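Local coordinates for 3-oxoacyl-[acyl-carrier-protein] reductase (Sinorhizobium meliloti, PDB 3U9L), which probably catalyses the NADPH-dependent reduction of 3-oxoacyl-[acyl-carrier-protein], as a member of the short-chain dehydrogenase/reductase family, at residues His97-Phe111 against Gly152-Lys164. Residues are numbered along the deposited sequence; the frame is centred on the assembly and turned at random.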
# COMPACT_ATOMS: atom_id res chain seq x y z
N HIS A 97 8.02 -0.45 -11.46
CA HIS A 97 8.06 -1.70 -12.24
C HIS A 97 6.81 -2.48 -11.89
O HIS A 97 6.50 -2.60 -10.68
CB HIS A 97 9.27 -2.58 -11.85
CG HIS A 97 9.28 -3.94 -12.51
ND1 HIS A 97 9.25 -5.13 -11.79
CD2 HIS A 97 9.31 -4.30 -13.82
CE1 HIS A 97 9.25 -6.16 -12.63
NE2 HIS A 97 9.29 -5.68 -13.86
N MSE A 98 6.12 -2.98 -12.92
CA MSE A 98 4.86 -3.67 -12.77
C MSE A 98 4.85 -5.16 -13.21
O MSE A 98 5.83 -5.65 -13.79
CB MSE A 98 3.76 -2.86 -13.47
CG MSE A 98 3.44 -3.15 -14.90
SE MSE A 98 2.35 -1.48 -15.38
CE MSE A 98 0.83 -2.31 -16.38
N VAL A 99 3.75 -5.87 -12.91
CA VAL A 99 3.63 -7.31 -13.19
C VAL A 99 2.18 -7.63 -13.48
O VAL A 99 1.29 -6.84 -13.13
CB VAL A 99 4.07 -8.18 -12.00
CG1 VAL A 99 5.54 -7.92 -11.62
CG2 VAL A 99 3.19 -7.93 -10.82
N PHE A 100 1.94 -8.79 -14.07
CA PHE A 100 0.59 -9.19 -14.43
C PHE A 100 0.36 -10.67 -14.19
O PHE A 100 1.17 -11.50 -14.60
CB PHE A 100 0.34 -8.93 -15.94
CG PHE A 100 -1.11 -9.11 -16.35
CD1 PHE A 100 -2.01 -8.06 -16.20
CD2 PHE A 100 -1.55 -10.29 -16.94
CE1 PHE A 100 -3.35 -8.18 -16.59
CE2 PHE A 100 -2.90 -10.43 -17.34
CZ PHE A 100 -3.78 -9.36 -17.18
N GLY A 101 -0.77 -11.00 -13.56
CA GLY A 101 -1.06 -12.39 -13.26
C GLY A 101 -1.95 -12.49 -12.03
O GLY A 101 -2.11 -11.50 -11.27
N PRO A 102 -2.48 -13.71 -11.79
CA PRO A 102 -3.34 -14.00 -10.66
C PRO A 102 -2.51 -13.81 -9.41
O PRO A 102 -1.37 -14.31 -9.32
CB PRO A 102 -3.65 -15.50 -10.78
CG PRO A 102 -3.03 -15.97 -12.09
CD PRO A 102 -2.27 -14.87 -12.70
N ALA A 103 -3.07 -13.14 -8.42
CA ALA A 103 -2.28 -12.75 -7.23
C ALA A 103 -1.76 -13.98 -6.50
O ALA A 103 -0.65 -13.97 -5.97
CB ALA A 103 -3.16 -11.94 -6.28
N GLU A 104 -2.59 -15.01 -6.42
CA GLU A 104 -2.23 -16.25 -5.72
C GLU A 104 -0.99 -16.90 -6.29
O GLU A 104 -0.31 -17.61 -5.56
CB GLU A 104 -3.38 -17.26 -5.77
CG GLU A 104 -3.29 -18.37 -4.66
CD GLU A 104 -4.31 -19.51 -4.85
OE1 GLU A 104 -5.46 -19.22 -5.30
OE2 GLU A 104 -4.00 -20.68 -4.50
N ALA A 105 -0.69 -16.66 -7.58
CA ALA A 105 0.42 -17.33 -8.27
C ALA A 105 1.75 -16.60 -8.09
O ALA A 105 2.83 -17.12 -8.44
CB ALA A 105 0.10 -17.53 -9.81
N PHE A 106 1.68 -15.38 -7.60
CA PHE A 106 2.88 -14.62 -7.21
C PHE A 106 3.34 -15.07 -5.84
O PHE A 106 2.53 -15.18 -4.92
CB PHE A 106 2.59 -13.10 -7.18
CG PHE A 106 2.51 -12.47 -8.54
CD1 PHE A 106 3.67 -12.17 -9.25
CD2 PHE A 106 1.29 -12.20 -9.11
CE1 PHE A 106 3.59 -11.60 -10.55
CE2 PHE A 106 1.19 -11.62 -10.35
CZ PHE A 106 2.35 -11.32 -11.09
N THR A 107 4.64 -15.31 -5.68
CA THR A 107 5.12 -15.76 -4.39
C THR A 107 5.28 -14.58 -3.39
O THR A 107 5.33 -13.42 -3.81
CB THR A 107 6.45 -16.47 -4.55
OG1 THR A 107 7.41 -15.54 -5.01
CG2 THR A 107 6.33 -17.58 -5.60
N PRO A 108 5.36 -14.90 -2.10
CA PRO A 108 5.55 -13.88 -1.07
C PRO A 108 6.78 -13.02 -1.36
O PRO A 108 6.76 -11.81 -1.13
CB PRO A 108 5.76 -14.70 0.20
CG PRO A 108 5.03 -15.97 -0.06
CD PRO A 108 5.19 -16.25 -1.53
N GLU A 109 7.83 -13.65 -1.86
CA GLU A 109 9.06 -12.94 -2.20
C GLU A 109 8.81 -11.99 -3.37
O GLU A 109 9.36 -10.89 -3.41
CB GLU A 109 10.17 -13.93 -2.55
CG GLU A 109 10.57 -14.85 -1.41
CD GLU A 109 9.63 -16.04 -1.26
OE1 GLU A 109 8.75 -16.21 -2.13
OE2 GLU A 109 9.78 -16.80 -0.28
N GLN A 110 7.99 -12.43 -4.31
CA GLN A 110 7.65 -11.61 -5.47
C GLN A 110 7.03 -10.29 -5.02
O GLN A 110 7.42 -9.22 -5.49
CB GLN A 110 6.68 -12.36 -6.39
CG GLN A 110 7.35 -13.40 -7.27
CD GLN A 110 6.56 -13.69 -8.53
OE1 GLN A 110 5.61 -14.47 -8.52
NE2 GLN A 110 6.96 -13.06 -9.64
N PHE A 111 6.07 -10.37 -4.11
CA PHE A 111 5.41 -9.18 -3.58
C PHE A 111 6.47 -8.31 -2.89
O PHE A 111 6.48 -7.09 -3.03
CB PHE A 111 4.40 -9.58 -2.53
CG PHE A 111 3.05 -9.89 -3.06
CD1 PHE A 111 2.80 -11.11 -3.66
CD2 PHE A 111 2.02 -8.99 -2.93
CE1 PHE A 111 1.53 -11.43 -4.15
CE2 PHE A 111 0.73 -9.30 -3.40
CZ PHE A 111 0.48 -10.52 -4.01
N GLY A 152 -10.82 3.30 -10.68
CA GLY A 152 -11.25 1.98 -11.14
C GLY A 152 -10.03 1.25 -11.66
O GLY A 152 -9.20 1.83 -12.36
N THR A 153 -9.89 -0.04 -11.36
CA THR A 153 -8.66 -0.74 -11.76
C THR A 153 -8.95 -2.15 -12.31
O THR A 153 -10.01 -2.74 -12.08
CB THR A 153 -7.73 -0.97 -10.52
OG1 THR A 153 -8.52 -1.61 -9.53
CG2 THR A 153 -7.19 0.27 -9.91
N PRO A 154 -8.00 -2.70 -13.07
CA PRO A 154 -8.16 -4.11 -13.49
C PRO A 154 -7.66 -5.08 -12.39
O PRO A 154 -6.82 -4.75 -11.57
CB PRO A 154 -7.24 -4.22 -14.72
CG PRO A 154 -6.15 -3.09 -14.49
CD PRO A 154 -6.83 -2.02 -13.64
N PRO A 155 -8.16 -6.32 -12.40
CA PRO A 155 -7.57 -7.35 -11.56
C PRO A 155 -6.21 -7.78 -12.15
O PRO A 155 -5.87 -7.34 -13.25
CB PRO A 155 -8.58 -8.51 -11.68
CG PRO A 155 -9.82 -7.90 -12.27
CD PRO A 155 -9.37 -6.77 -13.10
N TYR A 156 -5.47 -8.65 -11.49
CA TYR A 156 -4.27 -9.28 -12.07
C TYR A 156 -3.03 -8.45 -12.06
O TYR A 156 -2.09 -8.78 -12.79
CB TYR A 156 -4.49 -9.87 -13.51
CG TYR A 156 -5.09 -11.27 -13.49
CD1 TYR A 156 -5.98 -11.64 -12.50
CD2 TYR A 156 -4.81 -12.21 -14.51
CE1 TYR A 156 -6.57 -12.93 -12.47
CE2 TYR A 156 -5.41 -13.53 -14.49
CZ TYR A 156 -6.27 -13.86 -13.46
OH TYR A 156 -6.88 -15.09 -13.35
N LEU A 157 -3.00 -7.39 -11.25
CA LEU A 157 -1.73 -6.68 -11.02
C LEU A 157 -1.49 -6.46 -9.51
O LEU A 157 -0.83 -5.50 -9.14
CB LEU A 157 -1.69 -5.33 -11.76
CG LEU A 157 -1.62 -5.37 -13.31
CD1 LEU A 157 -3.02 -5.42 -13.85
CD2 LEU A 157 -0.82 -4.16 -13.88
N ALA A 158 -1.97 -7.36 -8.66
CA ALA A 158 -1.98 -7.10 -7.20
C ALA A 158 -0.64 -6.70 -6.60
O ALA A 158 -0.58 -5.72 -5.89
CB ALA A 158 -2.65 -8.21 -6.39
N PRO A 159 0.45 -7.44 -6.87
CA PRO A 159 1.69 -7.01 -6.19
C PRO A 159 2.14 -5.59 -6.58
O PRO A 159 2.82 -4.92 -5.81
CB PRO A 159 2.74 -8.00 -6.71
CG PRO A 159 1.96 -9.15 -7.35
CD PRO A 159 0.70 -8.49 -7.88
N TYR A 160 1.82 -5.18 -7.79
CA TYR A 160 2.13 -3.87 -8.29
C TYR A 160 1.22 -2.78 -7.68
O TYR A 160 1.71 -1.80 -7.14
CB TYR A 160 2.04 -3.84 -9.83
CG TYR A 160 2.21 -2.45 -10.38
CD1 TYR A 160 3.41 -1.74 -10.21
CD2 TYR A 160 1.16 -1.82 -11.03
CE1 TYR A 160 3.56 -0.46 -10.69
CE2 TYR A 160 1.30 -0.56 -11.53
CZ TYR A 160 2.50 0.13 -11.35
OH TYR A 160 2.61 1.42 -11.85
N PHE A 161 -0.08 -2.94 -7.82
CA PHE A 161 -1.06 -2.03 -7.25
C PHE A 161 -0.89 -1.91 -5.73
O PHE A 161 -1.06 -0.84 -5.22
CB PHE A 161 -2.49 -2.49 -7.58
CG PHE A 161 -2.91 -2.28 -9.05
CD1 PHE A 161 -2.13 -1.54 -9.90
CD2 PHE A 161 -4.12 -2.80 -9.53
CE1 PHE A 161 -2.52 -1.32 -11.24
CE2 PHE A 161 -4.52 -2.59 -10.86
CZ PHE A 161 -3.72 -1.84 -11.70
N ALA A 162 -0.61 -3.01 -5.02
CA ALA A 162 -0.29 -2.94 -3.59
C ALA A 162 0.88 -1.99 -3.33
O ALA A 162 0.85 -1.11 -2.45
CB ALA A 162 0.08 -4.33 -3.09
N ALA A 163 1.98 -2.20 -4.04
CA ALA A 163 3.16 -1.39 -3.83
C ALA A 163 2.86 0.07 -4.14
O ALA A 163 3.31 0.95 -3.42
CB ALA A 163 4.32 -1.89 -4.62
N LYS A 164 2.12 0.36 -5.20
CA LYS A 164 1.83 1.76 -5.54
C LYS A 164 0.91 2.39 -4.50
O LYS A 164 1.02 3.59 -4.26
CB LYS A 164 1.13 1.88 -6.90
CG LYS A 164 1.96 1.42 -8.08
CD LYS A 164 3.31 2.12 -8.12
CE LYS A 164 3.15 3.59 -8.36
NZ LYS A 164 4.49 4.32 -8.62
O HOH W 1 -2.84 -10.04 -9.16
O HOH W 2 3.96 -5.85 -3.38
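Gly101 N donates to Tyr156 O (2.7 Å, nearly straight at 162°), the one direct hydrogen bond joining the extended run 97-102 to the turn that leads into helix 158-179. Beside it, water 1 accepts from Ala158 N, in the first turn of that helix, and donates to Gly101 O; water 2 donates to both Phe111 O and Pro159 O. The Tyr156 ring lies with one face over the Gly101-Pro102 peptide and turns its edge toward the face of Phe100, an offset edge-to-face pair with planes at 65°; its hydroxyl bonds to Asn220. Cutting Tyr156 back to an alanine would probably leave Phe100 without its aromatic neighbour, uncover the Gly101-Pro102 peptide and deprive Asn220 of a partner. Pro159 CG sits over one face of each of two rings, 3.7 Å from the Phe106 centroid and 4.0 Å from that of Phe111. A chi1 of 174° swings the Tyr160 ring away from its own backbone N and under selenomethionine Met98, whose CB stands 3.4 Å above the ring centre, while Lys164 CG, from the same helix, covers the opposite face. Tyr160 and Lys164 have the spacing of the YxxxK motif of short-chain dehydrogenases, consistent with an active-site role. The contact thus illustrates division of labour: one direct hydrogen bond and two water bridges link the backbones, while dispersion and weak CH-pi attraction hold Pro159 and Met98 against the rings.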